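Local structure of cellulase (Bacillus sp. BG-CS10, 5E09) at residues Y111-N116 with H164-E169; A126-L131 with T172-I177; W156-E161 with T194-T199. The protein hydrolyses internal beta-1,4-glucosidic bonds of cellulose with a glycoside hydrolase family 5 barrel, which is joined to further modules that probably bind carbohydrate. One frame throughout, in Å; residues are numbered along the deposited sequence.

Contact 1 of 3, residues Y111-N116 with H164-E169; sequences YNMEHN and HAFLEE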
loop_
_atom_site.group_PDB
_atom_site.type_symbol
_atom_site.label_atom_id
_atom_site.label_comp_id
_atom_site.label_asym_id
_atom_site.label_seq_id
_atom_site.Cartn_x
_atom_site.Cartn_y
_atom_site.Cartn_z
ATOM N N TYR A 111 -19.755 13.544 -3.802
ATOM C CA TYR A 111 -18.853 14.592 -4.278
ATOM C C TYR A 111 -19.553 15.873 -4.751
ATOM O O TYR A 111 -18.978 16.960 -4.708
ATOM C CB TYR A 111 -18.018 13.978 -5.408
ATOM C CG TYR A 111 -17.096 14.880 -6.186
ATOM C CD1 TYR A 111 -15.786 15.097 -5.763
ATOM C CD2 TYR A 111 -17.499 15.446 -7.388
ATOM C CE1 TYR A 111 -14.919 15.897 -6.490
ATOM C CE2 TYR A 111 -16.639 16.246 -8.123
ATOM C CZ TYR A 111 -15.350 16.467 -7.668
ATOM O OH TYR A 111 -14.490 17.261 -8.388
ATOM N N ASN A 112 -20.806 15.734 -5.175
ATOM C CA ASN A 112 -21.530 16.795 -5.865
ATOM C C ASN A 112 -22.517 17.553 -4.989
ATOM O O ASN A 112 -23.597 17.920 -5.439
ATOM C CB ASN A 112 -22.282 16.202 -7.054
ATOM C CG ASN A 112 -21.549 16.392 -8.353
ATOM O OD1 ASN A 112 -21.830 17.327 -9.104
ATOM N ND2 ASN A 112 -20.591 15.510 -8.629
HETATM N N MSE A 113 -22.148 17.802 -3.745
HETATM C CA MSE A 113 -23.112 18.311 -2.790
HETATM C C MSE A 113 -23.380 19.801 -2.939
HETATM O O MSE A 113 -24.510 20.252 -2.749
HETATM C CB MSE A 113 -22.639 18.018 -1.377
HETATM C CG MSE A 113 -23.773 17.702 -0.464
HETATM SE SE MSE A 113 -23.086 17.142 1.220
HETATM C CE MSE A 113 -24.772 16.786 2.093
ATOM N N GLU A 114 -22.339 20.554 -3.271
ATOM C CA GLU A 114 -22.458 21.993 -3.492
ATOM C C GLU A 114 -23.567 22.328 -4.493
ATOM O O GLU A 114 -24.315 23.287 -4.307
ATOM C CB GLU A 114 -21.122 22.557 -3.978
ATOM C CG GLU A 114 -21.077 24.070 -4.091
ATOM C CD GLU A 114 -19.673 24.586 -4.374
ATOM O OE1 GLU A 114 -18.738 23.759 -4.443
ATOM O OE2 GLU A 114 -19.502 25.815 -4.530
ATOM N N HIS A 115 -23.688 21.513 -5.534
ATOM C CA HIS A 115 -24.582 21.819 -6.639
ATOM C C HIS A 115 -25.732 20.830 -6.760
ATOM O O HIS A 115 -26.416 20.790 -7.780
ATOM C CB HIS A 115 -23.788 21.860 -7.946
ATOM C CG HIS A 115 -22.684 22.869 -7.942
ATOM N ND1 HIS A 115 -22.830 24.130 -7.399
ATOM C CD2 HIS A 115 -21.409 22.802 -8.390
ATOM C CE1 HIS A 115 -21.698 24.796 -7.522
ATOM N NE2 HIS A 115 -20.817 24.013 -8.122
ATOM N N ASN A 116 -25.949 20.040 -5.716
ATOM C CA ASN A 116 -26.984 19.013 -5.738
ATOM C C ASN A 116 -27.465 18.638 -4.340
ATOM O O ASN A 116 -28.078 17.587 -4.140
ATOM C CB ASN A 116 -26.533 17.832 -6.602
ATOM C CG ASN A 116 -27.672 16.913 -6.984
ATOM O OD1 ASN A 116 -28.840 17.303 -6.950
ATOM N ND2 ASN A 116 -27.338 15.676 -7.344
ATOM N N HIS A 164 -15.400 21.653 4.228
ATOM C CA HIS A 164 -15.405 21.314 5.650
ATOM C C HIS A 164 -16.824 21.296 6.187
ATOM O O HIS A 164 -17.210 20.387 6.939
ATOM C CB HIS A 164 -14.563 22.303 6.455
ATOM C CG HIS A 164 -13.141 22.398 5.999
ATOM N ND1 HIS A 164 -12.322 21.300 5.891
ATOM C CD2 HIS A 164 -12.389 23.472 5.653
ATOM C CE1 HIS A 164 -11.121 21.687 5.483
ATOM N NE2 HIS A 164 -11.140 22.997 5.333
ATOM N N ALA A 165 -17.605 22.298 5.790
ATOM C CA ALA A 165 -19.000 22.342 6.221
ATOM C C ALA A 165 -19.772 21.112 5.731
ATOM O O ALA A 165 -20.533 20.503 6.492
ATOM C CB ALA A 165 -19.661 23.610 5.737
ATOM N N PHE A 166 -19.563 20.743 4.470
ATOM C CA PHE A 166 -20.230 19.579 3.882
ATOM C C PHE A 166 -19.894 18.289 4.623
ATOM O O PHE A 166 -20.779 17.475 4.907
ATOM C CB PHE A 166 -19.855 19.419 2.405
ATOM C CG PHE A 166 -20.375 20.513 1.518
ATOM C CD1 PHE A 166 -21.495 21.249 1.878
ATOM C CD2 PHE A 166 -19.744 20.803 0.314
ATOM C CE1 PHE A 166 -21.972 22.257 1.058
ATOM C CE2 PHE A 166 -20.213 21.811 -0.509
ATOM C CZ PHE A 166 -21.330 22.539 -0.138
ATOM N N LEU A 167 -18.612 18.095 4.925
ATOM C CA LEU A 167 -18.193 16.886 5.616
ATOM C C LEU A 167 -18.797 16.859 7.009
ATOM O O LEU A 167 -19.259 15.812 7.464
ATOM C CB LEU A 167 -16.670 16.781 5.691
ATOM C CG LEU A 167 -16.154 15.542 6.429
ATOM C CD1 LEU A 167 -16.823 14.268 5.915
ATOM C CD2 LEU A 167 -14.651 15.432 6.313
ATOM N N GLU A 168 -18.819 18.007 7.683
ATOM C CA GLU A 168 -19.402 18.035 9.021
ATOM C C GLU A 168 -20.899 17.721 8.982
ATOM O O GLU A 168 -21.424 17.056 9.877
ATOM C CB GLU A 168 -19.160 19.381 9.703
ATOM C CG GLU A 168 -19.714 19.424 11.122
ATOM C CD GLU A 168 -18.910 20.320 12.052
ATOM O OE1 GLU A 168 -18.006 21.031 11.563
ATOM O OE2 GLU A 168 -19.183 20.306 13.277
ATOM N N GLU A 169 -21.583 18.183 7.938
ATOM C CA GLU A 169 -23.009 17.904 7.800
ATOM C C GLU A 169 -23.266 16.430 7.505
ATOM O O GLU A 169 -24.224 15.852 8.017
ATOM C CB GLU A 169 -23.630 18.778 6.706
ATOM C CG GLU A 169 -23.691 20.255 7.069
ATOM C CD GLU A 169 -23.799 21.163 5.852
ATOM O OE1 GLU A 169 -24.327 20.713 4.811
ATOM O OE2 GLU A 169 -23.350 22.327 5.939
#
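The outer helical layer of the (beta/alpha)8 barrel is where Met-113 and Glu-114, in the loop between helices 105-110 and 117-134, meet Phe-166 on helix 161-181. Met-113 is present as selenomethionine. Its SE lies 5.0 Å from the centroid of the Phe-166 ring and 37° off the ring normal, an oblique Met-aromatic contact rather than a selenium set squarely over the face. The CB of Met-113 does stand over one ring face, and from there the extended chain slides past Phe-166 in the opposite sense, ending with SE 4.1 Å from Phe-166 CB. Beyond this pair the selenomethionine also touches Val-120, Met-121 and Leu-170, in keeping with its buried position. Phe-166 carries CG anti to its own carbonyl carbon (chi1 -67°), a turn that brings the far end of the ring up to the backbone of Glu-114. Phe-152 meets the same ring edge-to-face. No hydrogen bond joins the two segments across the 191 Å² they bury; most of that area belongs to Phe-166 and Met-113. Glu-114 contributes its base, not its carboxylate: CA lies 3.6 Å from Phe-166 CZ, and CB 3.7 Å from Phe-166 CE2.

Contact 2 of 3, residues A126-L131 with T172-I177; sequences ALWEQL and TAFYHI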
loop_
_atom_site.group_PDB
_atom_site.type_symbol
_atom_site.label_atom_id
_atom_site.label_comp_id
_atom_site.label_asym_id
_atom_site.label_seq_id
_atom_site.Cartn_x
_atom_site.Cartn_y
_atom_site.Cartn_z
ATOM N N ALA A 126 -31.226 7.983 3.121
ATOM C CA ALA A 126 -31.882 6.712 2.816
ATOM C C ALA A 126 -30.937 5.525 3.025
ATOM O O ALA A 126 -31.322 4.487 3.590
ATOM C CB ALA A 126 -32.413 6.720 1.387
ATOM N N LEU A 127 -29.699 5.688 2.568
ATOM C CA LEU A 127 -28.673 4.667 2.735
ATOM C C LEU A 127 -28.422 4.351 4.194
ATOM O O LEU A 127 -28.533 3.196 4.610
ATOM C CB LEU A 127 -27.354 5.095 2.088
ATOM C CG LEU A 127 -27.146 4.692 0.634
ATOM C CD1 LEU A 127 -25.733 5.034 0.178
ATOM C CD2 LEU A 127 -27.428 3.207 0.469
ATOM N N TRP A 128 -28.075 5.365 4.981
ATOM C CA TRP A 128 -27.736 5.074 6.371
ATOM C C TRP A 128 -28.963 4.706 7.207
ATOM O O TRP A 128 -28.824 4.097 8.266
ATOM C CB TRP A 128 -26.962 6.234 7.000
ATOM C CG TRP A 128 -25.503 6.142 6.666
ATOM C CD1 TRP A 128 -24.759 7.031 5.939
ATOM C CD2 TRP A 128 -24.619 5.056 7.008
ATOM N NE1 TRP A 128 -23.464 6.577 5.828
ATOM C CE2 TRP A 128 -23.356 5.387 6.464
ATOM C CE3 TRP A 128 -24.778 3.869 7.720
ATOM C CZ2 TRP A 128 -22.252 4.535 6.630
ATOM C CZ3 TRP A 128 -23.676 3.035 7.877
ATOM C CH2 TRP A 128 -22.428 3.376 7.334
ATOM N N GLU A 129 -30.158 5.036 6.724
ATOM C CA GLU A 129 -31.376 4.550 7.366
ATOM C C GLU A 129 -31.534 3.048 7.135
ATOM O O GLU A 129 -31.742 2.288 8.087
ATOM C CB GLU A 129 -32.603 5.301 6.857
ATOM C CG GLU A 129 -32.853 6.629 7.554
ATOM C CD GLU A 129 -33.935 7.458 6.879
ATOM O OE1 GLU A 129 -34.420 7.047 5.802
ATOM O OE2 GLU A 129 -34.298 8.524 7.427
ATOM N N GLN A 130 -31.421 2.614 5.879
ATOM C CA GLN A 130 -31.526 1.182 5.584
ATOM C C GLN A 130 -30.425 0.371 6.285
ATOM O O GLN A 130 -30.687 -0.711 6.819
ATOM C CB GLN A 130 -31.478 0.927 4.080
ATOM C CG GLN A 130 -32.651 1.490 3.318
ATOM C CD GLN A 130 -32.488 1.342 1.820
ATOM O OE1 GLN A 130 -32.671 0.258 1.272
ATOM N NE2 GLN A 130 -32.141 2.432 1.150
ATOM N N LEU A 131 -29.204 0.901 6.293
ATOM C CA LEU A 131 -28.087 0.227 6.958
ATOM C C LEU A 131 -28.288 0.183 8.471
ATOM O O LEU A 131 -28.025 -0.842 9.100
ATOM C CB LEU A 131 -26.754 0.907 6.627
ATOM C CG LEU A 131 -26.339 0.890 5.153
ATOM C CD1 LEU A 131 -25.070 1.679 4.927
ATOM C CD2 LEU A 131 -26.159 -0.522 4.673
ATOM N N THR A 172 -22.488 14.544 10.818
ATOM C CA THR A 172 -23.531 14.839 11.801
ATOM C C THR A 172 -24.841 14.133 11.462
ATOM O O THR A 172 -25.475 13.513 12.331
ATOM C CB THR A 172 -23.774 16.359 11.906
ATOM O OG1 THR A 172 -22.562 16.994 12.326
ATOM C CG2 THR A 172 -24.858 16.665 12.915
ATOM N N ALA A 173 -25.239 14.214 10.195
ATOM C CA ALA A 173 -26.448 13.528 9.738
ATOM C C ALA A 173 -26.352 12.015 9.968
ATOM O O ALA A 173 -27.279 11.386 10.486
ATOM C CB ALA A 173 -26.704 13.831 8.260
ATOM N N PHE A 174 -25.222 11.446 9.561
ATOM C CA PHE A 174 -24.904 10.039 9.784
ATOM C C PHE A 174 -25.061 9.664 11.266
ATOM O O PHE A 174 -25.818 8.741 11.623
ATOM C CB PHE A 174 -23.479 9.779 9.275
ATOM C CG PHE A 174 -22.854 8.514 9.778
ATOM C CD1 PHE A 174 -23.311 7.275 9.354
ATOM C CD2 PHE A 174 -21.767 8.567 10.634
ATOM C CE1 PHE A 174 -22.716 6.104 9.803
ATOM C CE2 PHE A 174 -21.158 7.403 11.088
ATOM C CZ PHE A 174 -21.637 6.165 10.672
ATOM N N TYR A 175 -24.368 10.418 12.118
ATOM C CA TYR A 175 -24.435 10.235 13.562
ATOM C C TYR A 175 -25.875 10.161 14.053
ATOM O O TYR A 175 -26.261 9.206 14.729
ATOM C CB TYR A 175 -23.706 11.369 14.288
ATOM C CG TYR A 175 -23.810 11.273 15.796
ATOM C CD1 TYR A 175 -22.872 10.557 16.525
ATOM C CD2 TYR A 175 -24.849 11.891 16.490
ATOM C CE1 TYR A 175 -22.962 10.456 17.899
ATOM C CE2 TYR A 175 -24.948 11.790 17.865
ATOM C CZ TYR A 175 -24.000 11.073 18.563
ATOM O OH TYR A 175 -24.083 10.968 19.933
ATOM N N HIS A 176 -26.670 11.165 13.706
ATOM C CA HIS A 176 -28.022 11.237 14.241
ATOM C C HIS A 176 -28.930 10.148 13.686
ATOM O O HIS A 176 -29.772 9.641 14.409
ATOM C CB HIS A 176 -28.616 12.625 13.999
ATOM C CG HIS A 176 -28.055 13.671 14.912
ATOM N ND1 HIS A 176 -27.492 14.841 14.452
ATOM C CD2 HIS A 176 -27.946 13.705 16.262
ATOM C CE1 HIS A 176 -27.066 15.556 15.480
ATOM N NE2 HIS A 176 -27.330 14.889 16.588
ATOM N N ILE A 177 -28.753 9.767 12.423
ATOM C CA ILE A 177 -29.518 8.642 11.883
ATOM C C ILE A 177 -29.245 7.358 12.683
ATOM O O ILE A 177 -30.175 6.685 13.164
ATOM C CB ILE A 177 -29.194 8.401 10.401
ATOM C CG1 ILE A 177 -29.780 9.523 9.538
ATOM C CG2 ILE A 177 -29.733 7.041 9.944
ATOM C CD1 ILE A 177 -29.142 9.631 8.165
#
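Ala-126 O, half a turn ahead of the Trp-128 that meets Phe-174, is gripped twice by Gln-130. The backbone N of Gln-130 donates at 3.0 Å as the helical bond, while its NE2 comes to the opposite face of the carbonyl at 3.3 Å, steeply above the plane. The same amide also binds Tyr-74 and Ile-76. Across the interface, Phe-174 directs an edge at the indole face of Trp-128: CE1 sits 3.3 Å above the ring plane, over its centre. The planes stand at 60° with centroids 4.5 Å apart, the six-membered ring being used, so the stack is a tilted edge-to-face one. Leu-131 CD1 lies over the opposite indole face, toward its rim, and Trp-128 NE1 donates to Ser-146 O; together these would restrict the ring's rotation. Ile-177, with CG2 anti to its backbone N, lays that methyl 3.5 Å from Trp-128 O and 4.0 Å from Glu-129 CG. An alanine in place of Trp-128 is likely to leave the Phe-174 edge without its facing ring and Ser-146 O without the indole donor. The axes of segments 126-131 and 172-177 run at 28° with a closest approach of 9.7 Å, in keeping with the near-parallel packing of neighbouring helices around a (beta/alpha)8 barrel.

Contact 3 of 3, residues W156-E161 with T194-T199; sequences WGEIQE and TLETAT
Thr-194 opens the turn that carries Leu-195 and Glu-196 against Ile-159 and Glu-158. It fixes the turn from within: OG1 donates to Ala-198 O at 2.6 Å, in the carbonyl plane and on a lone pair, and its own O accepts Thr-197 N at 2.9 Å. Leu-195 follows, its CG anti to the backbone N (chi1 -169°), which leads the branch toward the other loop. There CD2 meets Ile-159 CD1 tip to tip at 3.6 Å, while His-164 and Leu-167 of helix 161-181 pack against the same leucine. Both loops follow strands of the (beta/alpha)8 barrel, 142-145 and 190-193, at their C-terminal ends, the rim on which family 5 enzymes build the substrate cleft. Glu-196 has a positive phi and an extended side chain. Its OE1 lies 3.6 Å from Ile-159 CD1, so the methyl abuts the carboxylate, while OE2 sits 3.3 Å from Glu-158 CG. The two carboxylates cross with their planes 78° apart. Glu-158 OE1 and Glu-196 OE2, 3.5 Å apart, are both acceptors and make no hydrogen bond: a close approach of like charges, which would probably raise the proton affinity of one of them, although Glu-158 is exposed to solvent. Arg-151 also touches Glu-196. Thr-197, also of positive phi, donates from OG1 to Glu-196 O and packs on Glu-149, in the Asn-Glu-Pro sequence where family 5 enzymes generally carry their acid/base. Ala-198 N closes the turn on Leu-195 O at 3.1 Å, and Thr-199 O accepts from Arg-255 NE. The facing loop is braced separately: Gln-160, at the N-cap position of helix 161-181, accepts Trp-156 N through OE1 at 2.9 Å, with an angle of 152° at the hydrogen.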
loop_
_atom_site.group_PDB
_atom_site.type_symbol
_atom_site.label_atom_id
_atom_site.label_comp_id
_atom_site.label_asym_id
_atom_site.label_seq_id
_atom_site.Cartn_x
_atom_site.Cartn_y
_atom_site.Cartn_z
ATOM N N TRP A 156 -11.877 26.505 -6.027
ATOM C CA TRP A 156 -10.664 27.237 -5.659
ATOM C C TRP A 156 -9.607 26.327 -5.037
ATOM O O TRP A 156 -9.072 26.605 -3.956
ATOM C CB TRP A 156 -11.007 28.357 -4.686
ATOM C CG TRP A 156 -9.850 29.175 -4.299
ATOM C CD1 TRP A 156 -9.372 30.280 -4.941
ATOM C CD2 TRP A 156 -9.025 28.980 -3.159
ATOM N NE1 TRP A 156 -8.285 30.784 -4.269
ATOM C CE2 TRP A 156 -8.055 30.002 -3.168
ATOM C CE3 TRP A 156 -9.008 28.040 -2.124
ATOM C CZ2 TRP A 156 -7.085 30.103 -2.188
ATOM C CZ3 TRP A 156 -8.047 28.140 -1.163
ATOM C CH2 TRP A 156 -7.098 29.165 -1.195
ATOM N N GLY A 157 -9.303 25.240 -5.733
ATOM C CA GLY A 157 -8.364 24.261 -5.229
ATOM C C GLY A 157 -9.084 23.034 -4.713
ATOM O O GLY A 157 -10.314 22.968 -4.712
ATOM N N GLU A 158 -8.306 22.062 -4.263
ATOM C CA GLU A 158 -8.848 20.775 -3.868
ATOM C C GLU A 158 -9.527 20.832 -2.496
ATOM O O GLU A 158 -10.336 19.966 -2.162
ATOM C CB GLU A 158 -7.731 19.733 -3.881
ATOM C CG GLU A 158 -8.212 18.313 -4.056
ATOM C CD GLU A 158 -7.076 17.334 -3.969
ATOM O OE1 GLU A 158 -6.200 17.528 -3.102
ATOM O OE2 GLU A 158 -7.050 16.376 -4.768
ATOM N N ILE A 159 -9.184 21.851 -1.706
ATOM C CA ILE A 159 -9.759 22.054 -0.373
ATOM C C ILE A 159 -10.281 23.488 -0.204
ATOM O O ILE A 159 -9.600 24.448 -0.576
ATOM C CB ILE A 159 -8.722 21.780 0.753
ATOM C CG1 ILE A 159 -7.958 20.477 0.506
ATOM C CG2 ILE A 159 -9.392 21.762 2.106
ATOM C CD1 ILE A 159 -8.792 19.224 0.588
ATOM N N GLN A 160 -11.486 23.629 0.346
ATOM C CA GLN A 160 -12.042 24.943 0.686
ATOM C C GLN A 160 -13.000 24.839 1.884
ATOM O O GLN A 160 -13.211 23.749 2.416
ATOM C CB GLN A 160 -12.738 25.563 -0.535
ATOM C CG GLN A 160 -13.511 24.572 -1.405
ATOM C CD GLN A 160 -13.722 25.067 -2.835
ATOM O OE1 GLN A 160 -12.772 25.467 -3.511
ATOM N NE2 GLN A 160 -14.966 25.029 -3.304
ATOM N N GLU A 161 -13.568 25.967 2.309
ATOM C CA GLU A 161 -14.334 26.040 3.561
ATOM C C GLU A 161 -15.680 25.305 3.519
ATOM O O GLU A 161 -16.053 24.567 4.462
ATOM C CB GLU A 161 -14.573 27.508 3.940
ATOM C CG GLU A 161 -13.311 28.282 4.321
ATOM C CD GLU A 161 -13.578 29.751 4.620
ATOM O OE1 GLU A 161 -14.705 30.223 4.351
ATOM O OE2 GLU A 161 -12.654 30.434 5.120
ATOM N N THR A 194 -11.411 12.288 8.387
ATOM C CA THR A 194 -10.981 13.617 8.001
ATOM C C THR A 194 -11.334 13.790 6.530
ATOM O O THR A 194 -11.640 12.812 5.843
ATOM C CB THR A 194 -9.465 13.832 8.196
ATOM O OG1 THR A 194 -8.744 12.806 7.502
ATOM C CG2 THR A 194 -9.091 13.794 9.674
ATOM N N LEU A 195 -11.302 15.028 6.051
ATOM C CA LEU A 195 -11.482 15.312 4.633
ATOM C C LEU A 195 -10.426 14.579 3.812
ATOM O O LEU A 195 -9.229 14.712 4.079
ATOM C CB LEU A 195 -11.407 16.822 4.383
ATOM C CG LEU A 195 -11.843 17.308 2.999
ATOM C CD1 LEU A 195 -13.307 16.967 2.743
ATOM C CD2 LEU A 195 -11.608 18.800 2.871
ATOM N N GLU A 196 -10.881 13.794 2.831
ATOM C CA GLU A 196 -10.011 12.979 1.971
ATOM C C GLU A 196 -9.224 11.928 2.758
ATOM O O GLU A 196 -8.222 11.401 2.266
ATOM C CB GLU A 196 -9.036 13.870 1.192
ATOM C CG GLU A 196 -9.660 14.643 0.053
ATOM C CD GLU A 196 -8.722 15.689 -0.526
ATOM O OE1 GLU A 196 -7.622 15.879 0.036
ATOM O OE2 GLU A 196 -9.087 16.326 -1.540
ATOM N N THR A 197 -9.695 11.627 3.969
ATOM C CA THR A 197 -8.950 10.845 4.963
ATOM C C THR A 197 -7.474 11.227 5.019
ATOM O O THR A 197 -6.620 10.367 5.194
ATOM C CB THR A 197 -9.052 9.319 4.709
ATOM O OG1 THR A 197 -8.489 8.994 3.430
ATOM C CG2 THR A 197 -10.503 8.852 4.770
ATOM N N ALA A 198 -7.183 12.518 4.869
ATOM C CA ALA A 198 -5.805 13.005 4.878
ATOM C C ALA A 198 -5.396 13.473 6.275
ATOM O O ALA A 198 -6.215 13.503 7.189
ATOM C CB ALA A 198 -5.636 14.126 3.870
ATOM N N THR A 199 -4.135 13.857 6.439
ATOM C CA THR A 199 -3.591 14.054 7.778
ATOM C C THR A 199 -3.035 15.448 8.055
ATOM O O THR A 199 -2.284 15.632 9.012
ATOM C CB THR A 199 -2.475 13.025 8.063
ATOM O OG1 THR A 199 -1.374 13.241 7.167
ATOM C CG2 THR A 199 -3.004 11.608 7.883
#

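In the fold
Helix 161-181 ties the three contacts together: contacts 1 and 2 both use it, and contact 3 includes its N-cap. Contact 1 lies in the middle, its centre about 16 Å from that of contact 2 and about 12 Å from that of contact 3. It touches contact 3 directly, with Leu-167 CD2 3.4 Å from Leu-195 N and His-164 CE1 3.8 Å from Ile-159 CG2. Contacts 2 and 3 do not touch; their nearest atoms are about 11 Å apart and their centres about 23 Å. The series therefore runs from the outer helix pair to the loops at the C-terminal ends of the strands, where contact 3 reaches Glu-149 through Thr-197, probably beside the active site.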